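Local coordinates for protein multicopper oxidase (Pseudomonas thermotolerans, PDB 6VOW) that probably oxidises phenolic and related substrates at a mononuclear copper and passes the electrons to a copper cluster that reduces dioxygen to water, as laccases do, at residues Glu240-Ala245 / Trp305-Leu309; Gly248-Pro253 / Pro308-Val314; Ala142-Arg147 / Phe182-Met186; Leu167-Leu171 / Thr201-Ala205. The contacts are given in a common frame with arbitrary orientation. Residue numbers count along the deposited sequence, not the author numbering.

Contact 1 (Glu240-Ala245 / Trp305-Leu309); sequences EARLYA and WPAPL
Trp305 (chi1 -70°, chi2 101°) lays one face of its indole against the aliphatic part of Arg242: CD of Arg242 stands 3.5 Å from the centroid of the six-membered ring of Trp305, 11° off the normal, a CH-pi contact. The extended arginine carries CZ to 5.1 Å from the centroid of the five-membered ring of Trp305, at most a weak cation-pi attraction. At the ring edge, CH2 of Trp305 lies 3.7 Å from O of Glu240. The strand 240-245 and the irregular but extended segment 305-309 run almost parallel, 8° apart end to end, yet are too far apart for strand pairing: Arg242 and Trp305 have CA atoms 9.1 Å apart, Tyr244 and Pro308 6.8 Å. Tyr244 (chi1 -89°, chi2 61°) bridges the gap, its OH donating a hydrogen bond to O of Pro306 at 2.8 Å, while its CE2 is 4.0 Å from CB of Pro306. Beyond it, CD1 of Leu309 rests 4.0 Å from CB of Tyr244. Phe163 meets the Tyr244 ring edge-to-face, and Arg273 makes a cation-pi contact with Trp305. A proline-rich loop thus lies over one face of a sheet in the middle cupredoxin-like domain of a three-domain multicopper oxidase.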
loop_
_atom_site.group_PDB
_atom_site.type_symbol
_atom_site.label_atom_id
_atom_site.label_comp_id
_atom_site.label_asym_id
_atom_site.label_seq_id
_atom_site.Cartn_x
_atom_site.Cartn_y
_atom_site.Cartn_z
ATOM N N GLU A 240 -5.972 -10.200 -21.747
ATOM C CA GLU A 240 -6.355 -11.241 -20.758
ATOM C C GLU A 240 -5.555 -10.940 -19.553
ATOM O O GLU A 240 -4.334 -11.031 -19.627
ATOM C CB GLU A 240 -5.872 -12.635 -21.139
ATOM C CG GLU A 240 -6.766 -13.454 -22.004
ATOM C CD GLU A 240 -6.203 -14.838 -22.032
ATOM O OE1 GLU A 240 -5.123 -14.981 -22.671
ATOM O OE2 GLU A 240 -6.801 -15.726 -21.348
ATOM N N ALA A 241 -6.198 -10.644 -18.443
ATOM C CA ALA A 241 -5.476 -10.268 -17.235
ATOM C C ALA A 241 -6.070 -11.015 -16.053
ATOM O O ALA A 241 -7.284 -11.182 -15.950
ATOM C CB ALA A 241 -5.489 -8.741 -17.048
ATOM N N ARG A 242 -5.193 -11.558 -15.226
ATOM C CA ARG A 242 -5.613 -12.353 -14.078
ATOM C C ARG A 242 -4.990 -11.843 -12.818
ATOM O O ARG A 242 -3.853 -11.550 -12.760
ATOM C CB ARG A 242 -5.205 -13.805 -14.284
ATOM C CG ARG A 242 -6.048 -14.444 -15.341
ATOM C CD ARG A 242 -5.526 -15.801 -15.711
ATOM N NE ARG A 242 -6.614 -16.615 -16.212
ATOM C CZ ARG A 242 -7.170 -17.673 -15.586
ATOM N NH1 ARG A 242 -6.743 -18.107 -14.383
ATOM N NH2 ARG A 242 -8.185 -18.322 -16.175
ATOM N N LEU A 243 -5.783 -11.726 -11.788
ATOM C CA LEU A 243 -5.310 -11.365 -10.522
ATOM C C LEU A 243 -4.674 -12.602 -9.895
ATOM O O LEU A 243 -5.252 -13.655 -9.928
ATOM C CB LEU A 243 -6.469 -10.852 -9.719
ATOM C CG LEU A 243 -7.026 -9.526 -10.272
ATOM C CD1 LEU A 243 -8.298 -9.172 -9.518
ATOM C CD2 LEU A 243 -6.008 -8.421 -10.109
ATOM N N TYR A 244 -3.471 -12.443 -9.369
ATOM C CA TYR A 244 -2.785 -13.537 -8.653
ATOM C C TYR A 244 -2.540 -13.276 -7.205
ATOM O O TYR A 244 -2.271 -14.231 -6.418
ATOM C CB TYR A 244 -1.454 -13.814 -9.279
ATOM C CG TYR A 244 -1.495 -14.824 -10.397
ATOM C CD1 TYR A 244 -2.250 -14.588 -11.525
ATOM C CD2 TYR A 244 -0.855 -16.021 -10.284
ATOM C CE1 TYR A 244 -2.304 -15.514 -12.565
ATOM C CE2 TYR A 244 -0.888 -16.961 -11.280
ATOM C CZ TYR A 244 -1.586 -16.697 -12.419
ATOM O OH TYR A 244 -1.577 -17.628 -13.352
ATOM N N ALA A 245 -2.540 -12.005 -6.843
ATOM C CA ALA A 245 -2.393 -11.621 -5.450
ATOM C C ALA A 245 -2.879 -10.232 -5.182
ATOM O O ALA A 245 -2.729 -9.337 -6.022
ATOM C CB ALA A 245 -0.939 -11.662 -5.052
ATOM N N TRP A 305 0.173 -19.749 -18.187
ATOM C CA TRP A 305 -0.234 -19.098 -16.941
ATOM C C TRP A 305 0.525 -19.769 -15.817
ATOM O O TRP A 305 0.584 -20.973 -15.823
ATOM C CB TRP A 305 -1.774 -19.239 -16.734
ATOM C CG TRP A 305 -2.510 -18.419 -17.714
ATOM C CD1 TRP A 305 -3.093 -18.863 -18.812
ATOM C CD2 TRP A 305 -2.630 -16.987 -17.709
ATOM N NE1 TRP A 305 -3.599 -17.820 -19.510
ATOM C CE2 TRP A 305 -3.333 -16.644 -18.846
ATOM C CE3 TRP A 305 -2.203 -15.971 -16.833
ATOM C CZ2 TRP A 305 -3.659 -15.295 -19.166
ATOM C CZ3 TRP A 305 -2.506 -14.616 -17.135
ATOM C CH2 TRP A 305 -3.241 -14.292 -18.297
ATOM N N PRO A 306 1.175 -18.995 -14.915
ATOM C CA PRO A 306 1.724 -19.655 -13.700
ATOM C C PRO A 306 0.716 -20.381 -12.806
ATOM O O PRO A 306 -0.435 -20.054 -12.740
ATOM C CB PRO A 306 2.395 -18.490 -12.964
ATOM C CG PRO A 306 2.947 -17.666 -14.101
ATOM C CD PRO A 306 1.822 -17.666 -15.145
ATOM N N ALA A 307 1.143 -21.382 -12.094
ATOM C CA ALA A 307 0.326 -21.912 -10.998
ATOM C C ALA A 307 0.029 -20.789 -9.949
ATOM O O ALA A 307 0.713 -19.752 -9.947
ATOM C CB ALA A 307 1.074 -23.016 -10.320
ATOM N N PRO A 308 -1.001 -21.002 -9.074
ATOM C CA PRO A 308 -1.267 -20.103 -7.951
ATOM C C PRO A 308 -0.012 -19.862 -7.164
ATOM O O PRO A 308 0.713 -20.803 -6.898
ATOM C CB PRO A 308 -2.285 -20.866 -7.098
ATOM C CG PRO A 308 -3.006 -21.773 -8.086
ATOM C CD PRO A 308 -2.149 -21.898 -9.344
ATOM N N LEU A 309 0.272 -18.620 -6.813
ATOM C CA LEU A 309 1.334 -18.349 -5.854
ATOM C C LEU A 309 1.031 -19.085 -4.542
ATOM O O LEU A 309 -0.140 -19.147 -4.095
ATOM C CB LEU A 309 1.521 -16.846 -5.670
ATOM C CG LEU A 309 1.952 -16.133 -6.975
ATOM C CD1 LEU A 309 1.688 -14.617 -6.877
ATOM C CD2 LEU A 309 3.414 -16.373 -7.278
#

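Contact 2 (Gly248-Pro253 / Pro308-Val314); sequences GHPIEP and PLPANPV
Segment 248-253, mostly strand, and the extended, irregular segment 308-314 run in opposing directions, 142° apart end to end. Their CA atoms pair as Glu252 with Pro308 (5.9 Å), Pro250 with Leu309 (5.4 Å) and His249 with Asn312 (6.4 Å). Gly248 has phi/psi 70/19; in the other segment phi stays between -50° and -62° from Pro308 to Asn312 with psi near 140°, a polyproline-II-like course, and Pro313 centres an inverse gamma turn. Pro250 makes the central packing contact: its CG lies 3.5 Å from CB of Leu309 and 3.3 Å from O of Pro310, its CB 3.3 Å from O of Leu309. CD of Pro253 meets CG of Pro308 and CE1 of His249 reaches CG2 of Val314, both at 3.8 Å. Asn312 (chi1 -72°) points toward Gly248, its ND2 2.9 Å from O of Gly248 but at a poor angle for bonding; that amide donates instead to O of Ala130. Phe411 packs on both His249 and Val314. Pro250, Pro253, Pro308 and Pro310 have no amide hydrogen to offer, consistent with this edge strand meeting the loop between strands 288-296 and 323-329, probably the linker to the third domain, mainly by van der Waals packing.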
loop_
_atom_site.group_PDB
_atom_site.type_symbol
_atom_site.label_atom_id
_atom_site.label_comp_id
_atom_site.label_asym_id
_atom_site.label_seq_id
_atom_site.Cartn_x
_atom_site.Cartn_y
_atom_site.Cartn_z
ATOM N N GLY A 248 -0.167 -8.046 -1.267
ATOM C CA GLY A 248 0.958 -8.975 -0.929
ATOM C C GLY A 248 0.586 -10.400 -0.521
ATOM O O GLY A 248 1.390 -11.099 0.113
ATOM N N HIS A 249 -0.628 -10.857 -0.848
ATOM C CA HIS A 249 -1.052 -12.208 -0.482
ATOM C C HIS A 249 -1.752 -12.925 -1.619
ATOM O O HIS A 249 -2.712 -12.405 -2.190
ATOM C CB HIS A 249 -1.917 -12.160 0.705
ATOM C CG HIS A 249 -1.187 -11.695 1.886
ATOM N ND1 HIS A 249 -0.442 -12.526 2.688
ATOM C CD2 HIS A 249 -0.976 -10.447 2.328
ATOM C CE1 HIS A 249 0.133 -11.801 3.631
ATOM N NE2 HIS A 249 -0.178 -10.534 3.424
ATOM N N PRO A 250 -1.229 -14.088 -2.005
ATOM C CA PRO A 250 -1.732 -14.816 -3.154
ATOM C C PRO A 250 -3.205 -15.162 -3.131
ATOM O O PRO A 250 -3.759 -15.308 -2.070
ATOM C CB PRO A 250 -0.931 -16.100 -3.070
ATOM C CG PRO A 250 0.428 -15.575 -2.607
ATOM C CD PRO A 250 0.023 -14.684 -1.497
ATOM N N ILE A 251 -3.859 -15.259 -4.276
ATOM C CA ILE A 251 -5.264 -15.728 -4.258
ATOM C C ILE A 251 -5.276 -16.881 -5.264
ATOM O O ILE A 251 -4.286 -17.091 -6.017
ATOM C CB ILE A 251 -6.316 -14.614 -4.651
ATOM C CG1 ILE A 251 -5.943 -13.978 -6.004
ATOM C CG2 ILE A 251 -6.535 -13.560 -3.491
ATOM C CD1 ILE A 251 -6.857 -12.853 -6.464
ATOM N N GLU A 252 -6.393 -17.610 -5.287
ATOM C CA GLU A 252 -6.742 -18.402 -6.457
ATOM C C GLU A 252 -6.838 -17.417 -7.624
ATOM O O GLU A 252 -7.645 -16.469 -7.593
ATOM C CB GLU A 252 -8.061 -19.169 -6.291
ATOM C CG GLU A 252 -8.451 -20.045 -7.490
ATOM C CD GLU A 252 -7.415 -21.134 -7.776
ATOM O OE1 GLU A 252 -6.791 -21.704 -6.836
ATOM O OE2 GLU A 252 -7.196 -21.402 -8.973
ATOM N N PRO A 253 -5.990 -17.604 -8.652
ATOM C CA PRO A 253 -6.071 -16.680 -9.752
ATOM C C PRO A 253 -7.462 -16.599 -10.372
ATOM O O PRO A 253 -8.107 -17.616 -10.491
ATOM C CB PRO A 253 -5.025 -17.192 -10.746
ATOM C CG PRO A 253 -4.152 -18.032 -9.955
ATOM C CD PRO A 253 -4.919 -18.584 -8.831
ATOM N N PRO A 308 -1.001 -21.002 -9.074
ATOM C CA PRO A 308 -1.267 -20.103 -7.951
ATOM C C PRO A 308 -0.012 -19.862 -7.164
ATOM O O PRO A 308 0.713 -20.803 -6.898
ATOM C CB PRO A 308 -2.285 -20.866 -7.098
ATOM C CG PRO A 308 -3.006 -21.773 -8.086
ATOM C CD PRO A 308 -2.149 -21.898 -9.344
ATOM N N LEU A 309 0.272 -18.620 -6.813
ATOM C CA LEU A 309 1.334 -18.349 -5.854
ATOM C C LEU A 309 1.031 -19.085 -4.542
ATOM O O LEU A 309 -0.140 -19.147 -4.095
ATOM C CB LEU A 309 1.521 -16.846 -5.670
ATOM C CG LEU A 309 1.952 -16.133 -6.975
ATOM C CD1 LEU A 309 1.688 -14.617 -6.877
ATOM C CD2 LEU A 309 3.414 -16.373 -7.278
ATOM N N PRO A 310 2.049 -19.710 -3.943
ATOM C CA PRO A 310 1.848 -20.331 -2.634
ATOM C C PRO A 310 1.469 -19.322 -1.549
ATOM O O PRO A 310 2.014 -18.212 -1.459
ATOM C CB PRO A 310 3.189 -20.913 -2.314
ATOM C CG PRO A 310 4.177 -20.371 -3.344
ATOM C CD PRO A 310 3.449 -19.814 -4.458
ATOM N N ALA A 311 0.535 -19.725 -0.705
ATOM C CA ALA A 311 0.087 -18.881 0.385
ATOM C C ALA A 311 1.283 -18.470 1.232
ATOM O O ALA A 311 2.150 -19.237 1.530
ATOM C CB ALA A 311 -0.951 -19.602 1.226
ATOM N N ASN A 312 1.346 -17.209 1.575
ATOM C CA ASN A 312 2.193 -16.771 2.702
ATOM C C ASN A 312 1.826 -17.444 4.053
ATOM O O ASN A 312 0.677 -17.840 4.231
ATOM C CB ASN A 312 2.094 -15.275 2.717
ATOM C CG ASN A 312 2.846 -14.720 1.575
ATOM O OD1 ASN A 312 3.893 -15.252 1.251
ATOM N ND2 ASN A 312 2.318 -13.719 0.903
ATOM N N PRO A 313 2.798 -17.606 4.967
ATOM C CA PRO A 313 2.593 -18.251 6.250
ATOM C C PRO A 313 1.876 -17.359 7.283
ATOM O O PRO A 313 2.469 -16.952 8.286
ATOM C CB PRO A 313 4.041 -18.547 6.726
ATOM C CG PRO A 313 4.813 -17.404 6.164
ATOM C CD PRO A 313 4.241 -17.250 4.780
ATOM N N VAL A 314 0.600 -17.107 7.043
ATOM C CA VAL A 314 -0.215 -16.253 7.880
ATOM C C VAL A 314 -1.089 -17.159 8.724
ATOM O O VAL A 314 -1.502 -18.209 8.323
ATOM C CB VAL A 314 -1.103 -15.380 7.011
ATOM C CG1 VAL A 314 -1.690 -14.256 7.827
ATOM C CG2 VAL A 314 -0.351 -14.828 5.838
#

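Contact 3 (Ala142-Arg147 / Phe182-Met186); sequences ASQLGR and FTPFM
Helix-to-loop packing in a multicopper oxidase joins the short helix 141-146, which follows the copper-ligand strand 131-136, to the loop after strand 165-174 of the next cupredoxin-like domain. Ala142 has its CA 5.7 Å from that of Phe185; its CB is 4.1 Å from CB of Phe185 and its O 3.5 Å from CG of that ring. Helical hydrogen bonds run from Gly146 N to Ala142 O and from Arg147 N to Ser143 O, both 2.8 Å. Ser143 brings CA to 3.7 Å from CD2 of Phe185, and its O lies over a face of that ring. Leu145 turns to Ile442 and Trp134, away from the loop. At Gly146 this packing leaves no room for a CB: its C is 3.5 Å from CE1 of Phe185, and an ideal CB would lie 2.3 Å from CD1 of Phe185 (chi1 -55°, chi2 -67°). Arg147 leaves the helix at phi/psi -81/-2 and touches both phenylalanines, CG 3.9 Å from CZ of Phe185 and 3.6 Å from CE2 of Phe182. Over the face of Phe182 (chi1 -68°, chi2 -62°) it makes a CH-pi contact, CG 4.0 Å from the ring centroid; its NH1 donates back to OG of Ser143 at 2.9 Å.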
loop_
_atom_site.group_PDB
_atom_site.type_symbol
_atom_site.label_atom_id
_atom_site.label_comp_id
_atom_site.label_asym_id
_atom_site.label_seq_id
_atom_site.Cartn_x
_atom_site.Cartn_y
_atom_site.Cartn_z
ATOM N N ALA A 142 0.772 13.286 5.425
ATOM C CA ALA A 142 0.144 13.932 4.239
ATOM C C ALA A 142 1.162 14.696 3.439
ATOM O O ALA A 142 1.297 14.556 2.192
ATOM C CB ALA A 142 -0.983 14.867 4.703
ATOM N N SER A 143 1.900 15.502 4.184
ATOM C CA SER A 143 2.974 16.285 3.606
ATOM C C SER A 143 4.152 15.420 3.031
ATOM O O SER A 143 4.616 15.592 1.870
ATOM C CB SER A 143 3.475 17.269 4.692
ATOM O OG SER A 143 4.513 18.025 4.114
ATOM N N GLN A 144 4.653 14.531 3.845
ATOM C CA GLN A 144 5.868 13.742 3.463
ATOM C C GLN A 144 5.536 12.702 2.390
ATOM O O GLN A 144 6.254 12.589 1.423
ATOM C CB GLN A 144 6.535 13.141 4.677
ATOM C CG GLN A 144 7.186 14.118 5.658
ATOM C CD GLN A 144 8.062 13.491 6.751
ATOM O OE1 GLN A 144 8.634 14.209 7.547
ATOM N NE2 GLN A 144 8.161 12.205 6.807
ATOM N N LEU A 145 4.438 11.982 2.528
ATOM C CA LEU A 145 3.964 11.115 1.441
ATOM C C LEU A 145 3.590 11.938 0.248
ATOM O O LEU A 145 3.955 11.593 -0.859
ATOM C CB LEU A 145 2.745 10.266 1.819
ATOM C CG LEU A 145 2.998 9.002 2.665
ATOM C CD1 LEU A 145 3.047 9.308 4.131
ATOM C CD2 LEU A 145 1.910 7.970 2.503
ATOM N N GLY A 146 2.872 13.032 0.491
ATOM C CA GLY A 146 2.479 13.918 -0.569
ATOM C C GLY A 146 3.620 14.411 -1.399
ATOM O O GLY A 146 3.492 14.564 -2.624
ATOM N N ARG A 147 4.737 14.715 -0.747
ATOM C CA ARG A 147 5.867 15.227 -1.502
ATOM C C ARG A 147 6.712 14.194 -2.194
ATOM O O ARG A 147 7.678 14.545 -2.829
ATOM C CB ARG A 147 6.783 16.037 -0.586
ATOM C CG ARG A 147 6.443 17.501 -0.593
ATOM C CD ARG A 147 7.657 18.391 -0.345
ATOM N NE ARG A 147 7.134 19.561 0.331
ATOM C CZ ARG A 147 6.693 19.536 1.582
ATOM N NH1 ARG A 147 6.750 18.414 2.320
ATOM N NH2 ARG A 147 6.143 20.599 2.061
ATOM N N PHE A 182 3.369 22.484 -5.486
ATOM C CA PHE A 182 2.490 21.733 -4.636
ATOM C C PHE A 182 1.292 22.577 -4.157
ATOM O O PHE A 182 1.413 23.790 -3.834
ATOM C CB PHE A 182 3.221 21.182 -3.408
ATOM C CG PHE A 182 4.239 20.096 -3.717
ATOM C CD1 PHE A 182 3.845 18.894 -4.282
ATOM C CD2 PHE A 182 5.570 20.273 -3.419
ATOM C CE1 PHE A 182 4.766 17.879 -4.578
ATOM C CE2 PHE A 182 6.488 19.269 -3.690
ATOM C CZ PHE A 182 6.078 18.064 -4.269
ATOM N N THR A 183 0.153 21.884 -4.113
ATOM C CA THR A 183 -1.104 22.402 -3.696
ATOM C C THR A 183 -1.193 21.792 -2.333
ATOM O O THR A 183 -0.389 20.955 -1.970
ATOM C CB THR A 183 -2.304 22.008 -4.662
ATOM O OG1 THR A 183 -2.514 20.573 -4.756
ATOM C CG2 THR A 183 -2.041 22.558 -6.070
ATOM N N PRO A 184 -2.156 22.220 -1.545
ATOM C CA PRO A 184 -2.102 21.754 -0.221
ATOM C C PRO A 184 -2.369 20.248 -0.166
ATOM O O PRO A 184 -3.165 19.730 -0.927
ATOM C CB PRO A 184 -3.234 22.539 0.444
ATOM C CG PRO A 184 -3.432 23.728 -0.394
ATOM C CD PRO A 184 -3.263 23.168 -1.752
ATOM N N PHE A 185 -1.688 19.554 0.718
ATOM C CA PHE A 185 -1.976 18.107 0.993
ATOM C C PHE A 185 -3.151 17.785 1.901
ATOM O O PHE A 185 -3.525 16.601 2.041
ATOM C CB PHE A 185 -0.763 17.467 1.605
ATOM C CG PHE A 185 0.448 17.648 0.761
ATOM C CD1 PHE A 185 0.516 17.023 -0.476
ATOM C CD2 PHE A 185 1.433 18.516 1.148
ATOM C CE1 PHE A 185 1.577 17.234 -1.304
ATOM C CE2 PHE A 185 2.539 18.697 0.366
ATOM C CZ PHE A 185 2.596 18.056 -0.869
ATOM N N MET A 186 -3.659 18.805 2.588
ATOM C CA MET A 186 -4.840 18.727 3.431
ATOM C C MET A 186 -5.547 19.959 2.942
ATOM O O MET A 186 -4.942 21.013 2.832
ATOM C CB MET A 186 -4.438 18.828 4.920
ATOM C CG MET A 186 -5.423 19.522 5.882
ATOM S SD MET A 186 -7.005 18.668 6.145
ATOM C CE MET A 186 -7.341 19.128 7.840
#

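Contact 4 (Leu167-Leu171 / Thr201-Ala205); sequences LSLSL and TTVNA
Thr201 lies in the edge strand 200-203, whose residues 201-203 run antiparallel to strand 167-171 with axes 5.4 Å apart and N-to-C directions 163° apart. Thr202 sends its O to 3.3 Å from CA of Leu171, a CA-H...O contact; its OG1 accepts from water 1 at 2.7 Å and is hydrogen-bonded to Lys172 O. Val203 (chi1 158°) forms a non-hydrogen-bonded antiparallel pair with Leu171, CA atoms 4.7 Å apart, with CG2 3.4 Å from CD2 of Leu171 and CG1 3.7 Å from CG of Leu169. This pairing closes one edge of the six-stranded sheet in the middle cupredoxin-like domain, strand 218-225 flanking 165-174 on its other side. Asn204 ends the strand by swinging to positive phi (53/44), yet prolongs the pairing: its N donates to O of Ser170 at 2.7 Å. With chi1 -59° and chi2 -21° its carboxamide imitates a backbone peptide, OD1 accepting from N of Ser170 at 2.7 Å and ND2 donating to O of Ser168 at 2.9 Å. Water 2 links OD1 of Asn204 (2.8 Å) with OG of Ser170 (2.6 Å). N of Ala205 donates to water 1 (2.8 Å), which donates to O of Ser170 (2.8 Å).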
loop_
_atom_site.group_PDB
_atom_site.type_symbol
_atom_site.label_atom_id
_atom_site.label_comp_id
_atom_site.label_asym_id
_atom_site.label_seq_id
_atom_site.Cartn_x
_atom_site.Cartn_y
_atom_site.Cartn_z
ATOM N N LEU A 167 7.000 -6.510 -13.944
ATOM C CA LEU A 167 7.133 -5.093 -14.115
ATOM C C LEU A 167 6.469 -4.451 -12.913
ATOM O O LEU A 167 5.345 -4.800 -12.582
ATOM C CB LEU A 167 6.345 -4.696 -15.343
ATOM C CG LEU A 167 6.502 -3.275 -15.790
ATOM C CD1 LEU A 167 7.957 -2.985 -16.183
ATOM C CD2 LEU A 167 5.584 -3.088 -16.971
ATOM N N SER A 168 7.171 -3.532 -12.288
ATOM C CA SER A 168 6.652 -2.775 -11.183
ATOM C C SER A 168 6.042 -1.454 -11.653
ATOM O O SER A 168 6.685 -0.696 -12.391
ATOM C CB SER A 168 7.754 -2.450 -10.189
ATOM O OG SER A 168 8.221 -3.634 -9.579
ATOM N N LEU A 169 4.803 -1.183 -11.211
ATOM C CA LEU A 169 3.998 0.060 -11.561
ATOM C C LEU A 169 3.575 0.745 -10.309
ATOM O O LEU A 169 2.746 0.213 -9.598
ATOM C CB LEU A 169 2.729 -0.268 -12.373
ATOM C CG LEU A 169 2.999 -0.169 -13.867
ATOM C CD1 LEU A 169 4.267 -0.870 -14.280
ATOM C CD2 LEU A 169 1.848 -0.764 -14.607
ATOM N N SER A 170 4.180 1.888 -10.034
ATOM C CA SER A 170 3.876 2.651 -8.817
ATOM C C SER A 170 3.048 3.858 -9.216
ATOM O O SER A 170 3.523 4.731 -9.925
ATOM C CB SER A 170 5.169 3.100 -8.122
ATOM O OG SER A 170 5.860 1.999 -7.525
ATOM N N LEU A 171 1.794 3.842 -8.792
ATOM C CA LEU A 171 0.859 4.912 -9.080
ATOM C C LEU A 171 0.915 5.997 -8.044
ATOM O O LEU A 171 0.870 5.731 -6.871
ATOM C CB LEU A 171 -0.544 4.356 -9.009
ATOM C CG LEU A 171 -0.784 3.316 -10.111
ATOM C CD1 LEU A 171 -2.034 2.505 -9.824
ATOM C CD2 LEU A 171 -0.950 4.091 -11.378
ATOM N N THR A 201 -1.520 12.335 -12.333
ATOM C CA THR A 201 -1.343 10.896 -12.128
ATOM C C THR A 201 -0.100 10.512 -12.877
ATOM O O THR A 201 0.212 11.066 -13.920
ATOM C CB THR A 201 -2.563 10.124 -12.579
ATOM O OG1 THR A 201 -3.650 10.449 -11.694
ATOM C CG2 THR A 201 -2.348 8.679 -12.473
ATOM N N THR A 202 0.663 9.642 -12.255
ATOM C CA THR A 202 1.912 9.178 -12.787
ATOM C C THR A 202 1.984 7.682 -12.441
ATOM O O THR A 202 1.394 7.181 -11.484
ATOM C CB THR A 202 3.121 9.849 -12.123
ATOM O OG1 THR A 202 2.996 9.722 -10.716
ATOM C CG2 THR A 202 3.324 11.352 -12.515
ATOM N N VAL A 203 2.712 6.998 -13.284
ATOM C CA VAL A 203 3.115 5.631 -13.089
ATOM C C VAL A 203 4.588 5.710 -13.119
ATOM O O VAL A 203 5.149 6.126 -14.154
ATOM C CB VAL A 203 2.624 4.738 -14.230
ATOM C CG1 VAL A 203 3.450 3.474 -14.324
ATOM C CG2 VAL A 203 1.187 4.359 -13.969
ATOM N N ASN A 204 5.206 5.318 -12.001
ATOM C CA ASN A 204 6.687 5.395 -11.851
ATOM C C ASN A 204 7.207 6.786 -12.151
ATOM O O ASN A 204 8.175 6.964 -12.880
ATOM C CB ASN A 204 7.356 4.331 -12.768
ATOM C CG ASN A 204 6.907 2.895 -12.436
ATOM O OD1 ASN A 204 6.439 2.617 -11.352
ATOM N ND2 ASN A 204 7.055 1.992 -13.372
ATOM N N ALA A 205 6.518 7.807 -11.624
ATOM C CA ALA A 205 6.920 9.264 -11.809
ATOM C C ALA A 205 6.640 9.909 -13.167
ATOM O O ALA A 205 6.988 11.099 -13.376
ATOM C CB ALA A 205 8.389 9.458 -11.513
HETATM O O HOH W 1 4.248 7.471 -9.956
HETATM O O HOH W 2 7.245 0.791 -9.324
#

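Overall arrangement
Contacts 1, 2 and 4 all reach the six-stranded sheet of strands 165-174 and 240-246, but at different places. Contact 4, centred about 13 Å from the chain centre, is the buried one and the richest in hydrogen bonds, from one backbone pair, the Asn204 carboxamide and bridging waters. Contacts 1 and 2 lie at the far end, partly buried, where a single loop sharing Pro308 and Leu309 follows two neighbouring strands; ring packing and proline surfaces replace backbone bonding. They touch, Tyr244 O lying 2.9 Å from Ile251 N. Contact 3, also partly buried, sits across the chain centre from both, joining helix to loop through aromatic rings. Its segments alternate with those of contact 4.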